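Local coordinates for protein adenylate kinase (Desulfovibrio gigas, PDB 2XB4) that probably catalyses the reversible transfer of a phosphate group between ATP and AMP, and carries a zinc ion in its small LID domain, at residues S25-H38 with E70-G84. Residues are numbered along the deposited sequence; the frame is centred on the assembly and turned at random.
Sequences SLAHIESGGIFREH and ETLESKGKDGWLLDG
Ile29 reaches from strand 27-30 onto helix 70-75 and drives its two branches in different directions. CG2, anti to the backbone N, lies 3.8 Å from Leu82 CD1 and also meets the methyl of Thr71, the Ile29 and Thr71 side chains running past one another head to tail. CG1 turns to Leu72 CD2 and Trp80 CB. Beyond it, Ile29 CD1 crosses the Lys75 chain at about a right angle, 3.8 Å from Lys75 CB. Beneath this apolar layer, strands 27-30 and 80-83 pair in parallel through a ladder of bonds, among them Ile29 N to Leu81 O at 2.7 Å (165°) and Leu81 N to Ala27 O at 2.8 Å.

At the helical end the contact turns polar. With CG anti to the backbone N and the rest of the chain straight, Glu37 forms a salt bridge whose bond, Lys75 NZ to Glu37 OE1, is weak at 3.2 Å. Thr71 OG1 lies 3.0 Å from Glu37 OE1. The His38 ring presents its edge to that hydroxyl, NE2 making a weak bond to OG1 at 3.1 Å, while its ND1 is held by Thr43.

Ser31 and Gly84, ending the paired strands, are predicted to bind AMP. Strand 27-30 edges the parallel CORE sheet, whose 2-3-1-4-5 order marks the P-loop fold of adenylate kinases; 80-83 separates it from strand 2-6. Asp83 bridges to Lys13; helix 89-101 packs on Leu72, Trp80 and Leu82, and helix 31-40 belongs to the predicted NMP region.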
loop_
_atom_site.group_PDB
_atom_site.type_symbol
_atom_site.label_atom_id
_atom_site.label_comp_id
_atom_site.label_asym_id
_atom_site.label_seq_id
_atom_site.Cartn_x
_atom_site.Cartn_y
_atom_site.Cartn_z
ATOM N N SER A 25 -2.873 -30.066 19.047
ATOM C CA SER A 25 -2.250 -30.711 17.866
ATOM C C SER A 25 -3.282 -31.010 16.764
ATOM O O SER A 25 -3.324 -32.109 16.185
ATOM C CB SER A 25 -1.467 -31.946 18.272
ATOM O OG SER A 25 -0.387 -31.535 19.097
ATOM N N LEU A 26 -4.136 -30.021 16.488
ATOM C CA LEU A 26 -5.243 -30.213 15.539
ATOM C C LEU A 26 -4.778 -29.799 14.116
ATOM O O LEU A 26 -3.849 -28.960 13.980
ATOM C CB LEU A 26 -6.449 -29.335 15.933
ATOM C CG LEU A 26 -7.013 -29.591 17.344
ATOM C CD1 LEU A 26 -8.232 -28.769 17.581
ATOM C CD2 LEU A 26 -7.334 -31.085 17.715
ATOM N N ALA A 27 -5.376 -30.375 13.059
ATOM C CA ALA A 27 -5.174 -29.791 11.733
ATOM C C ALA A 27 -6.043 -28.543 11.610
ATOM O O ALA A 27 -7.269 -28.630 11.825
ATOM C CB ALA A 27 -5.570 -30.738 10.689
ATOM N N HIS A 28 -5.472 -27.400 11.202
ATOM C CA HIS A 28 -6.304 -26.220 11.064
ATOM C C HIS A 28 -6.807 -26.187 9.633
ATOM O O HIS A 28 -6.009 -25.914 8.764
ATOM C CB HIS A 28 -5.483 -24.932 11.343
ATOM C CG HIS A 28 -6.199 -23.672 10.936
ATOM N ND1 HIS A 28 -7.329 -23.210 11.589
ATOM C CD2 HIS A 28 -5.963 -22.791 9.926
ATOM C CE1 HIS A 28 -7.738 -22.091 11.025
ATOM N NE2 HIS A 28 -6.943 -21.820 10.001
ATOM N N ILE A 29 -8.097 -26.432 9.390
ATOM C CA ILE A 29 -8.652 -26.575 8.066
ATOM C C ILE A 29 -9.468 -25.328 7.660
ATOM O O ILE A 29 -10.520 -25.031 8.194
ATOM C CB ILE A 29 -9.610 -27.878 7.958
ATOM C CG1 ILE A 29 -8.961 -29.133 8.543
ATOM C CG2 ILE A 29 -10.207 -28.089 6.516
ATOM C CD1 ILE A 29 -7.817 -29.695 7.784
ATOM N N GLU A 30 -8.991 -24.599 6.658
ATOM C CA GLU A 30 -9.684 -23.363 6.324
ATOM C C GLU A 30 -10.134 -23.507 4.893
ATOM O O GLU A 30 -9.513 -24.251 4.022
ATOM C CB GLU A 30 -8.821 -22.137 6.701
ATOM C CG GLU A 30 -7.860 -21.709 5.731
ATOM C CD GLU A 30 -8.454 -20.815 4.592
ATOM O OE1 GLU A 30 -7.950 -21.033 3.504
ATOM O OE2 GLU A 30 -9.361 -19.926 4.739
ATOM N N SER A 31 -11.285 -22.911 4.668
ATOM C CA SER A 31 -12.070 -23.148 3.482
ATOM C C SER A 31 -11.240 -22.865 2.253
ATOM O O SER A 31 -11.307 -23.585 1.291
ATOM C CB SER A 31 -13.375 -22.284 3.571
ATOM O OG SER A 31 -13.194 -21.360 4.661
ATOM N N GLY A 32 -10.401 -21.841 2.280
ATOM C CA GLY A 32 -9.484 -21.589 1.147
ATOM C C GLY A 32 -8.506 -22.694 0.807
ATOM O O GLY A 32 -8.330 -23.047 -0.344
ATOM N N GLY A 33 -7.872 -23.280 1.799
ATOM C CA GLY A 33 -6.953 -24.413 1.625
ATOM C C GLY A 33 -7.619 -25.679 1.121
ATOM O O GLY A 33 -7.030 -26.423 0.336
ATOM N N ILE A 34 -8.879 -25.909 1.509
ATOM C CA ILE A 34 -9.637 -27.059 0.919
ATOM C C ILE A 34 -9.611 -26.945 -0.623
ATOM O O ILE A 34 -9.262 -27.896 -1.353
ATOM C CB ILE A 34 -11.057 -27.116 1.466
ATOM C CG1 ILE A 34 -11.031 -27.305 3.004
ATOM C CG2 ILE A 34 -11.880 -28.235 0.753
ATOM C CD1 ILE A 34 -12.414 -27.127 3.737
ATOM N N PHE A 35 -9.991 -25.775 -1.159
ATOM C CA PHE A 35 -9.991 -25.614 -2.636
ATOM C C PHE A 35 -8.617 -25.818 -3.234
ATOM O O PHE A 35 -8.475 -26.522 -4.229
ATOM C CB PHE A 35 -10.627 -24.263 -3.083
ATOM C CG PHE A 35 -12.201 -24.224 -2.986
ATOM C CD1 PHE A 35 -12.902 -24.936 -1.981
ATOM C CD2 PHE A 35 -12.959 -23.406 -3.882
ATOM C CE1 PHE A 35 -14.327 -24.883 -1.869
ATOM C CE2 PHE A 35 -14.425 -23.334 -3.777
ATOM C CZ PHE A 35 -15.090 -24.097 -2.767
ATOM N N ARG A 36 -7.576 -25.214 -2.688
ATOM C CA ARG A 36 -6.243 -25.477 -3.243
ATOM C C ARG A 36 -5.850 -26.959 -3.282
ATOM O O ARG A 36 -5.221 -27.397 -4.255
ATOM C CB ARG A 36 -5.154 -24.671 -2.516
ATOM C CG ARG A 36 -5.055 -23.227 -2.954
ATOM C CD ARG A 36 -3.794 -22.591 -2.343
ATOM N NE ARG A 36 -3.765 -22.735 -0.884
ATOM C CZ ARG A 36 -4.456 -21.964 -0.012
ATOM N NH1 ARG A 36 -5.293 -21.009 -0.429
ATOM N NH2 ARG A 36 -4.320 -22.157 1.282
ATOM N N GLU A 37 -6.130 -27.718 -2.222
ATOM C CA GLU A 37 -5.951 -29.177 -2.253
ATOM C C GLU A 37 -6.765 -29.845 -3.418
ATOM O O GLU A 37 -6.286 -30.726 -4.113
ATOM C CB GLU A 37 -6.390 -29.823 -0.899
ATOM C CG GLU A 37 -6.555 -31.407 -0.963
ATOM C CD GLU A 37 -7.015 -32.114 0.354
ATOM O OE1 GLU A 37 -7.000 -31.448 1.386
ATOM O OE2 GLU A 37 -7.404 -33.316 0.355
ATOM N N HIS A 38 -8.024 -29.483 -3.587
ATOM C CA HIS A 38 -8.855 -30.223 -4.541
ATOM C C HIS A 38 -8.821 -29.616 -5.987
ATOM O O HIS A 38 -8.660 -30.329 -7.000
ATOM C CB HIS A 38 -10.236 -30.193 -4.040
ATOM C CG HIS A 38 -10.501 -31.156 -2.931
ATOM N ND1 HIS A 38 -10.929 -32.435 -3.163
ATOM C CD2 HIS A 38 -10.459 -31.003 -1.599
ATOM C CE1 HIS A 38 -11.160 -33.035 -2.018
ATOM N NE2 HIS A 38 -10.918 -32.168 -1.051
ATOM N N GLU A 70 -13.726 -34.893 2.444
ATOM C CA GLU A 70 -12.523 -35.579 2.001
ATOM C C GLU A 70 -11.277 -35.001 2.661
ATOM O O GLU A 70 -10.333 -35.733 2.977
ATOM C CB GLU A 70 -12.321 -35.504 0.470
ATOM C CG GLU A 70 -13.280 -36.446 -0.226
ATOM C CD GLU A 70 -12.913 -36.819 -1.680
ATOM O OE1 GLU A 70 -12.003 -36.200 -2.347
ATOM O OE2 GLU A 70 -13.638 -37.742 -2.180
ATOM N N THR A 71 -11.229 -33.674 2.799
ATOM C CA THR A 71 -10.101 -33.008 3.479
ATOM C C THR A 71 -10.038 -33.328 4.960
ATOM O O THR A 71 -8.967 -33.600 5.526
ATOM C CB THR A 71 -10.188 -31.443 3.218
ATOM O OG1 THR A 71 -10.014 -31.299 1.792
ATOM C CG2 THR A 71 -8.999 -30.682 3.887
ATOM N N LEU A 72 -11.195 -33.322 5.597
ATOM C CA LEU A 72 -11.283 -33.688 7.031
ATOM C C LEU A 72 -10.791 -35.111 7.299
ATOM O O LEU A 72 -10.100 -35.366 8.294
ATOM C CB LEU A 72 -12.702 -33.502 7.510
ATOM C CG LEU A 72 -13.269 -32.090 7.568
ATOM C CD1 LEU A 72 -14.778 -32.186 8.024
ATOM C CD2 LEU A 72 -12.425 -31.058 8.441
ATOM N N GLU A 73 -11.129 -36.033 6.390
ATOM C CA GLU A 73 -10.692 -37.442 6.464
ATOM C C GLU A 73 -9.208 -37.611 6.263
ATOM O O GLU A 73 -8.579 -38.493 6.866
ATOM C CB GLU A 73 -11.370 -38.281 5.418
ATOM C CG GLU A 73 -12.759 -38.616 5.801
ATOM C CD GLU A 73 -13.484 -39.443 4.744
ATOM O OE1 GLU A 73 -13.202 -39.278 3.510
ATOM O OE2 GLU A 73 -14.331 -40.271 5.168
ATOM N N SER A 74 -8.676 -36.795 5.382
ATOM C CA SER A 74 -7.310 -36.900 4.901
ATOM C C SER A 74 -6.321 -36.108 5.831
ATOM O O SER A 74 -5.359 -36.676 6.335
ATOM C CB SER A 74 -7.323 -36.349 3.467
ATOM O OG SER A 74 -6.042 -35.957 3.061
ATOM N N LYS A 75 -6.564 -34.818 6.033
ATOM C CA LYS A 75 -5.682 -33.953 6.846
ATOM C C LYS A 75 -6.082 -33.964 8.329
ATOM O O LYS A 75 -5.262 -33.669 9.202
ATOM C CB LYS A 75 -5.672 -32.501 6.341
ATOM C CG LYS A 75 -5.155 -32.266 4.941
ATOM C CD LYS A 75 -3.663 -32.607 4.818
ATOM C CE LYS A 75 -3.134 -32.487 3.356
ATOM N NZ LYS A 75 -4.235 -32.698 2.331
ATOM N N GLY A 76 -7.331 -34.295 8.619
ATOM C CA GLY A 76 -7.838 -34.175 9.996
ATOM C C GLY A 76 -8.007 -35.460 10.755
ATOM O O GLY A 76 -8.735 -35.487 11.776
ATOM N N LYS A 77 -7.330 -36.547 10.328
ATOM C CA LYS A 77 -7.523 -37.810 11.080
ATOM C C LYS A 77 -7.114 -37.762 12.555
ATOM O O LYS A 77 -7.632 -38.539 13.336
ATOM C CB LYS A 77 -6.968 -39.080 10.359
ATOM C CG LYS A 77 -5.783 -38.809 9.488
ATOM C CD LYS A 77 -5.028 -40.097 9.110
ATOM C CE LYS A 77 -3.481 -39.895 9.196
ATOM N NZ LYS A 77 -2.734 -40.019 7.869
ATOM N N ASP A 78 -6.206 -36.886 12.982
ATOM C CA ASP A 78 -5.902 -36.833 14.409
ATOM C C ASP A 78 -6.570 -35.569 15.057
ATOM O O ASP A 78 -6.100 -35.040 16.087
ATOM C CB ASP A 78 -4.403 -36.794 14.612
ATOM C CG ASP A 78 -3.671 -38.008 13.973
ATOM O OD1 ASP A 78 -4.240 -39.120 13.915
ATOM O OD2 ASP A 78 -2.510 -37.846 13.513
ATOM N N GLY A 79 -7.602 -35.026 14.414
ATOM C CA GLY A 79 -8.347 -33.971 15.054
ATOM C C GLY A 79 -8.302 -32.788 14.143
ATOM O O GLY A 79 -7.282 -32.574 13.454
ATOM N N TRP A 80 -9.414 -32.043 14.059
ATOM C CA TRP A 80 -9.366 -30.876 13.167
ATOM C C TRP A 80 -10.047 -29.665 13.785
ATOM O O TRP A 80 -10.932 -29.794 14.687
ATOM C CB TRP A 80 -10.000 -31.196 11.796
ATOM C CG TRP A 80 -11.305 -32.052 11.811
ATOM C CD1 TRP A 80 -11.384 -33.415 11.565
ATOM C CD2 TRP A 80 -12.636 -31.603 12.024
ATOM N NE1 TRP A 80 -12.717 -33.831 11.596
ATOM C CE2 TRP A 80 -13.500 -32.719 11.829
ATOM C CE3 TRP A 80 -13.226 -30.313 12.261
ATOM C CZ2 TRP A 80 -14.891 -32.608 11.959
ATOM C CZ3 TRP A 80 -14.567 -30.232 12.344
ATOM C CH2 TRP A 80 -15.402 -31.372 12.238
ATOM N N LEU A 81 -9.678 -28.488 13.268
ATOM C CA LEU A 81 -10.365 -27.223 13.561
ATOM C C LEU A 81 -10.798 -26.630 12.237
ATOM O O LEU A 81 -9.953 -26.275 11.402
ATOM C CB LEU A 81 -9.410 -26.230 14.250
ATOM C CG LEU A 81 -9.933 -24.759 14.454
ATOM C CD1 LEU A 81 -11.100 -24.713 15.500
ATOM C CD2 LEU A 81 -8.690 -23.896 14.912
ATOM N N LEU A 82 -12.094 -26.595 12.007
ATOM C CA LEU A 82 -12.668 -26.130 10.684
ATOM C C LEU A 82 -13.095 -24.682 10.803
ATOM O O LEU A 82 -13.907 -24.356 11.657
ATOM C CB LEU A 82 -13.862 -27.065 10.334
ATOM C CG LEU A 82 -14.572 -26.783 8.984
ATOM C CD1 LEU A 82 -13.600 -26.742 7.731
ATOM C CD2 LEU A 82 -15.840 -27.619 8.746
ATOM N N ASP A 83 -12.544 -23.803 9.953
ATOM C CA ASP A 83 -12.600 -22.372 10.133
ATOM C C ASP A 83 -13.062 -21.815 8.769
ATOM O O ASP A 83 -12.401 -21.992 7.779
ATOM C CB ASP A 83 -11.174 -21.970 10.498
ATOM C CG ASP A 83 -10.968 -20.510 10.627
ATOM O OD1 ASP A 83 -11.910 -19.752 10.356
ATOM O OD2 ASP A 83 -9.839 -20.094 11.032
ATOM N N GLY A 84 -14.173 -21.115 8.741
ATOM C CA GLY A 84 -14.577 -20.313 7.614
ATOM C C GLY A 84 -15.663 -20.975 6.784
ATOM O O GLY A 84 -16.174 -20.390 5.814
HETATM O O HOH W 1 -3.776 -34.376 17.583
#